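Local coordinates for protein putative O-Methyltransferase (Corynebacterium glutamicum, PDB 3DR5) that probably transfers a methyl group from S-adenosyl-L-methionine to a hydroxyl oxygen of an acceptor that is not known, at residues L84-P89 / V111-S116. Residues are numbered along the deposited sequence; the frame is centred on the assembly and turned at random.
Sequences LTCIDP and VRFLLS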
ATOM      1  N   LEU A  84      19.733   0.061  -1.043  1.00 33.33           N
ATOM      2  CA  LEU A  84      18.879  -0.945  -1.653  1.00 32.12           C
ATOM      3  C   LEU A  84      19.812  -2.129  -1.872  1.00 31.40           C
ATOM      4  O   LEU A  84      20.879  -1.999  -2.481  1.00 32.33           O
ATOM      5  CB  LEU A  84      18.308  -0.491  -3.009  1.00 32.68           C
ATOM      6  CG  LEU A  84      17.661  -1.605  -3.853  1.00 29.79           C
ATOM      7  CD1 LEU A  84      16.381  -2.120  -3.188  1.00 30.01           C
ATOM      8  CD2 LEU A  84      17.351  -1.051  -5.237  1.00 28.22           C
ATOM      9  N   THR A  85      19.427  -3.285  -1.350  1.00 32.14           N
ATOM     10  CA  THR A  85      20.219  -4.496  -1.505  1.00 30.98           C
ATOM     11  C   THR A  85      19.482  -5.394  -2.494  1.00 31.89           C
ATOM     12  O   THR A  85      18.357  -5.826  -2.237  1.00 32.68           O
ATOM     13  CB  THR A  85      20.393  -5.221  -0.156  1.00 30.16           C
ATOM     14  OG1 THR A  85      21.165  -4.396   0.726  1.00 30.62           O
ATOM     15  CG2 THR A  85      21.086  -6.559  -0.343  1.00 30.92           C
ATOM     16  N   CYS A  86      20.122  -5.659  -3.629  1.00 32.18           N
ATOM     17  CA  CYS A  86      19.547  -6.506  -4.667  1.00 31.91           C
ATOM     18  C   CYS A  86      20.184  -7.883  -4.594  1.00 32.73           C
ATOM     19  O   CYS A  86      21.385  -8.015  -4.374  1.00 33.43           O
ATOM     20  CB  CYS A  86      19.796  -5.905  -6.049  1.00 31.46           C
ATOM     21  SG  CYS A  86      19.189  -4.217  -6.243  1.00 30.56           S
ATOM     22  N   ILE A  87      19.371  -8.913  -4.790  1.00 32.21           N
ATOM     23  CA  ILE A  87      19.860 -10.283  -4.716  1.00 32.24           C
ATOM     24  C   ILE A  87      19.416 -11.177  -5.870  1.00 34.38           C
ATOM     25  O   ILE A  87      18.214 -11.408  -6.060  1.00 35.36           O
ATOM     26  CB  ILE A  87      19.388 -10.979  -3.419  1.00 31.54           C
ATOM     27  CG1 ILE A  87      19.601 -10.060  -2.214  1.00 28.05           C
ATOM     28  CG2 ILE A  87      20.122 -12.310  -3.245  1.00 28.77           C
ATOM     29  CD1 ILE A  87      19.259 -10.700  -0.883  1.00 31.08           C
ATOM     30  N   ASP A  88      20.387 -11.657  -6.644  1.00 34.03           N
ATOM     31  CA  ASP A  88      20.128 -12.588  -7.735  1.00 34.37           C
ATOM     32  C   ASP A  88      21.451 -13.293  -8.077  1.00 33.50           C
ATOM     33  O   ASP A  88      22.516 -12.685  -8.028  1.00 33.15           O
ATOM     34  CB  ASP A  88      19.562 -11.885  -8.980  1.00 32.69           C
ATOM     35  CG  ASP A  88      19.072 -12.883 -10.033  1.00 32.83           C
ATOM     36  OD1 ASP A  88      17.992 -13.475  -9.839  1.00 33.51           O
ATOM     37  OD2 ASP A  88      19.782 -13.092 -11.038  1.00 31.22           O
ATOM     38  N   PRO A  89      21.393 -14.594  -8.405  1.00 35.06           N
ATOM     39  CA  PRO A  89      22.582 -15.390  -8.751  1.00 37.30           C
ATOM     40  C   PRO A  89      23.158 -15.211 -10.153  1.00 39.95           C
ATOM     41  O   PRO A  89      24.287 -15.627 -10.422  1.00 40.65           O
ATOM     42  CB  PRO A  89      22.114 -16.826  -8.526  1.00 36.50           C
ATOM     43  CG  PRO A  89      20.665 -16.776  -8.897  1.00 33.94           C
ATOM     44  CD  PRO A  89      20.184 -15.440  -8.336  1.00 35.74           C
ATOM     45  N   VAL A 111      23.225   1.593  -3.626  1.00 39.59           N
ATOM     46  CA  VAL A 111      22.874   0.225  -3.984  1.00 38.83           C
ATOM     47  C   VAL A 111      23.958  -0.797  -3.648  1.00 38.15           C
ATOM     48  O   VAL A 111      25.144  -0.477  -3.601  1.00 37.24           O
ATOM     49  CB  VAL A 111      22.551   0.116  -5.490  1.00 38.00           C
ATOM     50  CG1 VAL A 111      22.380  -1.342  -5.886  1.00 42.01           C
ATOM     51  CG2 VAL A 111      21.275   0.894  -5.816  1.00 38.16           C
ATOM     52  N   ARG A 112      23.528  -2.032  -3.427  1.00 36.98           N
ATOM     53  CA  ARG A 112      24.424  -3.121  -3.106  1.00 36.33           C
ATOM     54  C   ARG A 112      23.879  -4.371  -3.799  1.00 35.66           C
ATOM     55  O   ARG A 112      22.715  -4.737  -3.601  1.00 36.99           O
ATOM     56  CB  ARG A 112      24.439  -3.298  -1.582  1.00 36.34           C
ATOM     57  CG  ARG A 112      25.104  -4.547  -1.075  1.00 37.42           C
ATOM     58  CD  ARG A 112      24.349  -5.049   0.148  1.00 40.20           C
ATOM     59  NE  ARG A 112      25.233  -5.313   1.277  1.00 45.44           N
ATOM     60  CZ  ARG A 112      24.813  -5.675   2.485  1.00 48.74           C
ATOM     61  NH1 ARG A 112      23.514  -5.823   2.734  1.00 49.80           N
ATOM     62  NH2 ARG A 112      25.698  -5.892   3.444  1.00 49.68           N
ATOM     63  N   PHE A 113      24.705  -5.028  -4.607  1.00 34.58           N
ATOM     64  CA  PHE A 113      24.243  -6.229  -5.288  1.00 35.15           C
ATOM     65  C   PHE A 113      24.926  -7.483  -4.750  1.00 35.07           C
ATOM     66  O   PHE A 113      26.154  -7.568  -4.689  1.00 37.67           O
ATOM     67  CB  PHE A 113      24.469  -6.130  -6.802  1.00 34.40           C
ATOM     68  CG  PHE A 113      23.516  -6.983  -7.612  1.00 36.00           C
ATOM     69  CD1 PHE A 113      22.466  -6.399  -8.321  1.00 36.27           C
ATOM     70  CD2 PHE A 113      23.639  -8.368  -7.622  1.00 32.65           C
ATOM     71  CE1 PHE A 113      21.544  -7.188  -9.022  1.00 33.82           C
ATOM     72  CE2 PHE A 113      22.731  -9.166  -8.319  1.00 34.72           C
ATOM     73  CZ  PHE A 113      21.679  -8.575  -9.021  1.00 33.01           C
ATOM     74  N   LEU A 114      24.126  -8.459  -4.343  1.00 35.24           N
ATOM     75  CA  LEU A 114      24.673  -9.710  -3.835  1.00 35.75           C
ATOM     76  C   LEU A 114      24.402 -10.817  -4.867  1.00 36.12           C
ATOM     77  O   LEU A 114      23.267 -11.290  -5.012  1.00 33.29           O
ATOM     78  CB  LEU A 114      24.038 -10.080  -2.480  1.00 35.98           C
ATOM     79  CG  LEU A 114      24.004  -8.989  -1.399  1.00 35.98           C
ATOM     80  CD1 LEU A 114      23.353  -9.527  -0.132  1.00 30.83           C
ATOM     81  CD2 LEU A 114      25.420  -8.515  -1.104  1.00 37.70           C
ATOM     82  N   LEU A 115      25.455 -11.210  -5.584  1.00 36.66           N
ATOM     83  CA  LEU A 115      25.387 -12.262  -6.599  1.00 36.42           C
ATOM     84  C   LEU A 115      25.237 -13.601  -5.874  1.00 37.94           C
ATOM     85  O   LEU A 115      26.213 -14.339  -5.695  1.00 37.92           O
ATOM     86  CB  LEU A 115      26.680 -12.305  -7.418  1.00 36.58           C
ATOM     87  CG  LEU A 115      26.711 -12.037  -8.924  1.00 37.22           C
ATOM     88  CD1 LEU A 115      27.888 -12.833  -9.509  1.00 32.33           C
ATOM     89  CD2 LEU A 115      25.404 -12.465  -9.602  1.00 31.00           C
ATOM     90  N   SER A 116      24.013 -13.933  -5.480  1.00 38.17           N
ATOM     91  CA  SER A 116      23.763 -15.166  -4.739  1.00 39.28           C
ATOM     92  C   SER A 116      22.334 -15.649  -4.915  1.00 41.12           C
ATOM     93  O   SER A 116      21.484 -14.933  -5.463  1.00 40.46           O
ATOM     94  CB  SER A 116      23.971 -14.938  -3.246  1.00 40.19           C
ATOM     95  OG  SER A 116      24.554 -13.672  -2.963  1.00 42.22           O
TER
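The Phe113 ring lies against Cys86, with CD1 3.5 Å from Cys86 CB and the carbonyl oxygen Cys86 O over one ring face, offset toward the rim. CG is anti to the backbone N (chi1 -154°), and the ring comes close to strand 83-87; Phe113 CE2 is 3.5 Å from Asp88 O, which lies at the ring edge, in plane. The thiol makes an oblique sulfur-aromatic contact, Cys86 SG standing 5.3 Å from the Phe113 ring centroid. On the other face of the sheet, Thr85 and Arg112 run side by side in the same direction. Arg112 CD passes 3.3 Å from Thr85 OG1 and also touches the methyl CG2. The arginine chain is bent at chi2 and chi3, and Arg112 NH1 gives Thr85 OG1, near the guanidinium plane, a weak hydrogen bond (3.4 Å); NH1 also bonds weakly to Tyr130 OH. Thr85 CG2, anti to the backbone N, meets Leu114 CD1 at 3.7 Å. Between the two strands, which run parallel, the straightest backbone hydrogen bond goes from Leu114 N to Cys86 O (2.8 Å, 176°). The ladder weakens past Leu114, where Leu115 centres an inverse gamma turn and Asp88 O accepts a weak bond from Ser116 N. Asp88 OD2 bonds outside the pair, to His93 ND1 and Glu90 N. These strands and helix 91-103 form a beta-alpha-beta unit of the Rossmann-like methyltransferase fold. That helix packs on Phe113 and Val111, helix 67-77 on Leu84 and Cys86, and helix 118-121 on Ile87 and Leu114; strand 83-87 continues the sheet to strand 59-63, while 111-114 is outermost on its side.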